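Local coordinates for DUF917 domain-containing protein (Chromobacterium violaceum, PDB 2O3I) that is of unknown function but belongs to the DUF917 family, with N- and C-terminal domains of the S-Me-THD-like type, at residues A17-S22 with I356-A361; A134-P139 with A314-A319. The protein carries 2 engineered substitutions. One frame throughout, in Å; residues are numbered along the deposited sequence.

Contact 1: residues A17-S22 with I356-A361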
# COMPACT_ATOMS: atom_id res chain seq x y z
N ALA A 17 28.66 -14.25 -1.66
CA ALA A 17 27.47 -13.69 -1.01
C ALA A 17 26.32 -14.69 -1.01
O ALA A 17 25.51 -14.71 -0.07
CB ALA A 17 27.04 -12.39 -1.70
N CYS A 18 26.25 -15.50 -2.06
CA CYS A 18 25.20 -16.52 -2.18
C CYS A 18 25.38 -17.53 -1.04
O CYS A 18 24.41 -17.90 -0.38
CB CYS A 18 25.30 -17.22 -3.54
SG CYS A 18 24.10 -18.59 -3.80
N PHE A 19 26.61 -17.97 -0.82
CA PHE A 19 26.87 -18.91 0.25
C PHE A 19 26.56 -18.29 1.62
O PHE A 19 26.06 -18.97 2.51
CB PHE A 19 28.33 -19.39 0.22
CG PHE A 19 28.64 -20.45 1.24
CD1 PHE A 19 28.19 -21.75 1.07
CD2 PHE A 19 29.34 -20.13 2.41
CE1 PHE A 19 28.42 -22.72 2.05
CE2 PHE A 19 29.57 -21.09 3.39
CZ PHE A 19 29.10 -22.39 3.21
N PHE A 20 26.85 -17.00 1.79
CA PHE A 20 26.56 -16.33 3.06
C PHE A 20 25.10 -15.89 3.13
O PHE A 20 24.67 -15.28 4.12
CB PHE A 20 27.48 -15.11 3.26
CG PHE A 20 28.92 -15.46 3.56
CD1 PHE A 20 29.25 -16.22 4.68
CD2 PHE A 20 29.95 -15.05 2.71
CE1 PHE A 20 30.57 -16.58 4.96
CE2 PHE A 20 31.28 -15.40 2.98
CZ PHE A 20 31.59 -16.17 4.10
N GLY A 21 24.32 -16.21 2.10
CA GLY A 21 22.92 -15.82 2.08
C GLY A 21 21.97 -16.78 2.78
O GLY A 21 20.76 -16.52 2.84
N SER A 22 22.50 -17.87 3.32
CA SER A 22 21.70 -18.88 4.02
C SER A 22 20.51 -19.34 3.17
O SER A 22 19.38 -19.44 3.66
CB SER A 22 21.21 -18.32 5.36
OG SER A 22 20.56 -19.33 6.13
N ILE A 356 25.66 -27.05 5.38
CA ILE A 356 26.55 -26.44 6.36
C ILE A 356 25.85 -25.35 7.15
O ILE A 356 25.09 -24.56 6.60
CB ILE A 356 27.80 -25.85 5.66
CG1 ILE A 356 28.64 -26.98 5.06
CG2 ILE A 356 28.64 -25.05 6.66
CD1 ILE A 356 29.84 -26.51 4.25
N ALA A 357 26.10 -25.33 8.45
CA ALA A 357 25.52 -24.32 9.31
C ALA A 357 26.64 -23.35 9.69
O ALA A 357 27.77 -23.76 9.96
CB ALA A 357 24.93 -24.95 10.56
N LEU A 358 26.32 -22.07 9.69
CA LEU A 358 27.29 -21.06 10.06
C LEU A 358 26.75 -20.36 11.31
O LEU A 358 25.58 -19.94 11.35
CB LEU A 358 27.48 -20.04 8.93
CG LEU A 358 27.92 -20.56 7.56
CD1 LEU A 358 27.94 -19.40 6.56
CD2 LEU A 358 29.29 -21.23 7.66
N PRO A 359 27.58 -20.24 12.35
CA PRO A 359 27.09 -19.57 13.55
C PRO A 359 26.69 -18.13 13.25
O PRO A 359 27.42 -17.40 12.57
CB PRO A 359 28.26 -19.70 14.52
CG PRO A 359 29.46 -19.88 13.61
CD PRO A 359 28.93 -20.79 12.55
N ALA A 360 25.53 -17.72 13.74
CA ALA A 360 25.06 -16.37 13.50
C ALA A 360 26.05 -15.36 14.08
O ALA A 360 26.72 -15.66 15.06
CB ALA A 360 23.69 -16.18 14.12
N ALA A 361 26.14 -14.19 13.47
CA ALA A 361 27.04 -13.17 13.99
C ALA A 361 26.43 -12.72 15.31
O ALA A 361 25.21 -12.74 15.47
CB ALA A 361 27.15 -11.99 13.03

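Contact 2: residues A134-P139 with A314-A319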
# COMPACT_ATOMS: atom_id res chain seq x y z
N ALA A 134 22.74 -8.10 8.54
CA ALA A 134 22.70 -9.36 9.29
C ALA A 134 23.89 -10.27 9.07
O ALA A 134 24.24 -11.07 9.94
CB ALA A 134 21.42 -10.11 8.95
N GLY A 135 24.53 -10.16 7.91
CA GLY A 135 25.65 -11.03 7.61
C GLY A 135 25.08 -12.26 6.93
O GLY A 135 25.80 -13.19 6.57
N ARG A 136 23.76 -12.26 6.77
CA ARG A 136 23.03 -13.34 6.11
C ARG A 136 21.80 -12.73 5.44
O ARG A 136 21.61 -11.51 5.47
CB ARG A 136 22.58 -14.41 7.12
CG ARG A 136 21.81 -13.86 8.31
CD ARG A 136 21.06 -14.96 9.04
NE ARG A 136 20.04 -15.55 8.17
CZ ARG A 136 19.41 -16.70 8.42
NH1 ARG A 136 19.69 -17.40 9.51
NH2 ARG A 136 18.52 -17.16 7.55
N ALA A 137 20.98 -13.57 4.82
CA ALA A 137 19.75 -13.10 4.18
C ALA A 137 18.63 -13.47 5.13
O ALA A 137 18.64 -14.55 5.73
CB ALA A 137 19.55 -13.77 2.83
N VAL A 138 17.66 -12.57 5.30
CA VAL A 138 16.55 -12.83 6.21
C VAL A 138 15.21 -12.68 5.50
O VAL A 138 15.09 -11.91 4.55
CB VAL A 138 16.59 -11.87 7.43
CG1 VAL A 138 17.95 -11.96 8.13
CG2 VAL A 138 16.29 -10.45 7.00
N PRO A 139 14.19 -13.42 5.96
CA PRO A 139 12.86 -13.35 5.34
C PRO A 139 12.12 -12.04 5.54
O PRO A 139 11.25 -11.71 4.73
CB PRO A 139 12.13 -14.53 5.97
CG PRO A 139 12.69 -14.55 7.34
CD PRO A 139 14.18 -14.37 7.08
N ALA A 314 19.73 -27.50 12.99
CA ALA A 314 20.12 -26.10 13.09
C ALA A 314 18.91 -25.21 12.91
O ALA A 314 17.89 -25.63 12.36
CB ALA A 314 21.18 -25.76 12.03
N THR A 315 19.03 -23.97 13.36
CA THR A 315 17.94 -23.03 13.28
C THR A 315 18.51 -21.63 13.14
O THR A 315 19.60 -21.35 13.63
CB THR A 315 17.08 -23.11 14.56
OG1 THR A 315 16.42 -24.38 14.60
CG2 THR A 315 16.05 -22.02 14.60
N ALA A 316 17.77 -20.76 12.46
CA ALA A 316 18.18 -19.37 12.30
C ALA A 316 18.18 -18.82 13.73
O ALA A 316 17.47 -19.35 14.58
CB ALA A 316 17.18 -18.61 11.44
N PRO A 317 18.93 -17.75 14.00
CA PRO A 317 19.80 -16.95 13.12
C PRO A 317 20.97 -17.66 12.44
O PRO A 317 21.54 -17.13 11.50
CB PRO A 317 20.27 -15.83 14.05
CG PRO A 317 20.35 -16.52 15.38
CD PRO A 317 19.04 -17.29 15.39
N ASP A 318 21.33 -18.85 12.89
CA ASP A 318 22.43 -19.56 12.25
C ASP A 318 22.10 -19.77 10.77
O ASP A 318 20.97 -20.14 10.42
CB ASP A 318 22.68 -20.93 12.90
CG ASP A 318 23.27 -20.82 14.29
OD1 ASP A 318 23.85 -19.76 14.63
OD2 ASP A 318 23.17 -21.80 15.05
N ALA A 319 23.08 -19.53 9.92
CA ALA A 319 22.89 -19.71 8.49
C ALA A 319 22.94 -21.19 8.14
O ALA A 319 23.64 -21.97 8.79
CB ALA A 319 23.95 -18.95 7.71
O HOH W 1 18.66 -19.94 8.92

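Contact 1: residues A17-S22 with I356-A361
Ile356 reaches the rim of the Phe19 ring with its last carbon: CD1 stops 4.3 Å from CZ of Phe19, near the ring plane, so the isoleucine meets the phenylalanine at its edge. Two residues further along strand 352-358, on the same side of it, Leu358 does most of the work. Its CD1 methyl touches both aromatic rings, obliquely, 3.9 Å from CE2 of Phe19 and equally 3.9 Å from CD1 of Phe20. The leucine lies at a slant to Phe19 and roughly at a right angle to Phe20. What lets neighbouring residues share one methyl is their first torsions: Phe19 has CG anti to its own N (chi1 -176°), Phe20 has CG anti to its carbonyl carbon (chi1 -72°), and both rings lean toward the strand from the end of helix 10-19. The chain leaves the helix through a type I turn from Phe19 to Ser22; one residue earlier, Gly21 N is hydrogen-bonded to Cys18 O. Met247 and Leu251 of helix 244-255 and Leu232 of helix 225-237 pack around the same side chains, and Arg228 makes a cation-pi contact with Phe20. No hydrogen bond crosses between the two segments. The contact is buried hydrocarbon against hydrocarbon, a helix end set against a sheet, and its cohesion comes from dispersion and the exclusion of water.

Contact 2: residues A134-P139 with A314-A319
Arg136 spans the gap to Pro317 and is the one residue of 134-139 that touches 314-319. It ties the loop after strand 127-129, in the N-terminal domain, to the turn leading into strand 319-324 of the antiparallel sheet in the C-terminal domain. Just before it, Gly135 has a positive phi (90°) as the loop turns, and its N is held by Asp132. From Arg136 the side chain sets out with CG between the backbone N and the carbonyl carbon (chi1 53°), then bends at chi3, which carries the guanidinium to the 314-319 segment while its other side folds back on its own loop. NH1 donates to Pro317 O at 2.7 Å. That oxygen lies in the guanidinium plane, yet the nitrogen stands well above the carbonyl plane, and CD of the arginine also comes within 3.3 Å of Pro317 O. Water 1 accepts from the same NH1 at 2.8 Å and donates to Asp318 O, giving a second, bridged path to the next carbonyl. The Ala316 methyl lies 3.4 Å from NH1, just ahead of the cis peptide bond that leads into Pro317. On the near side, Arg136 NE and NH2 both donate to Ala137 O, a side-on grip that fixes the guanidinium's rotation; NH2 also has a weak bond to Ser301 O. Asp318's carboxylate is engaged elsewhere, by Tyr386, Ala360 and Val389. Backbone carbonyls in its plane, and a water, take up N-H groups of the buried guanidinium, so its charge is probably stabilised by neutral dipoles, with no carboxylate of either segment paired to it.

From the N terminus, helix 10-19 ends in the first half of contact 1, whose partner follows more than 330 residues later at the end of strand 352-358. Contact 2 is nested inside that long loop: 134-139, in the loop after strand 127-129, closes onto 314-319. Both contacts join the S-Me-THD-like N-terminal domain to the C-terminal one, at the same antiparallel sheet, with centres about 7 Å apart. They also touch directly. Leu358 N probably bonds to Ala319 O, and Ser22 packs against Arg136, so apolar and polar junctions form one continuous patch.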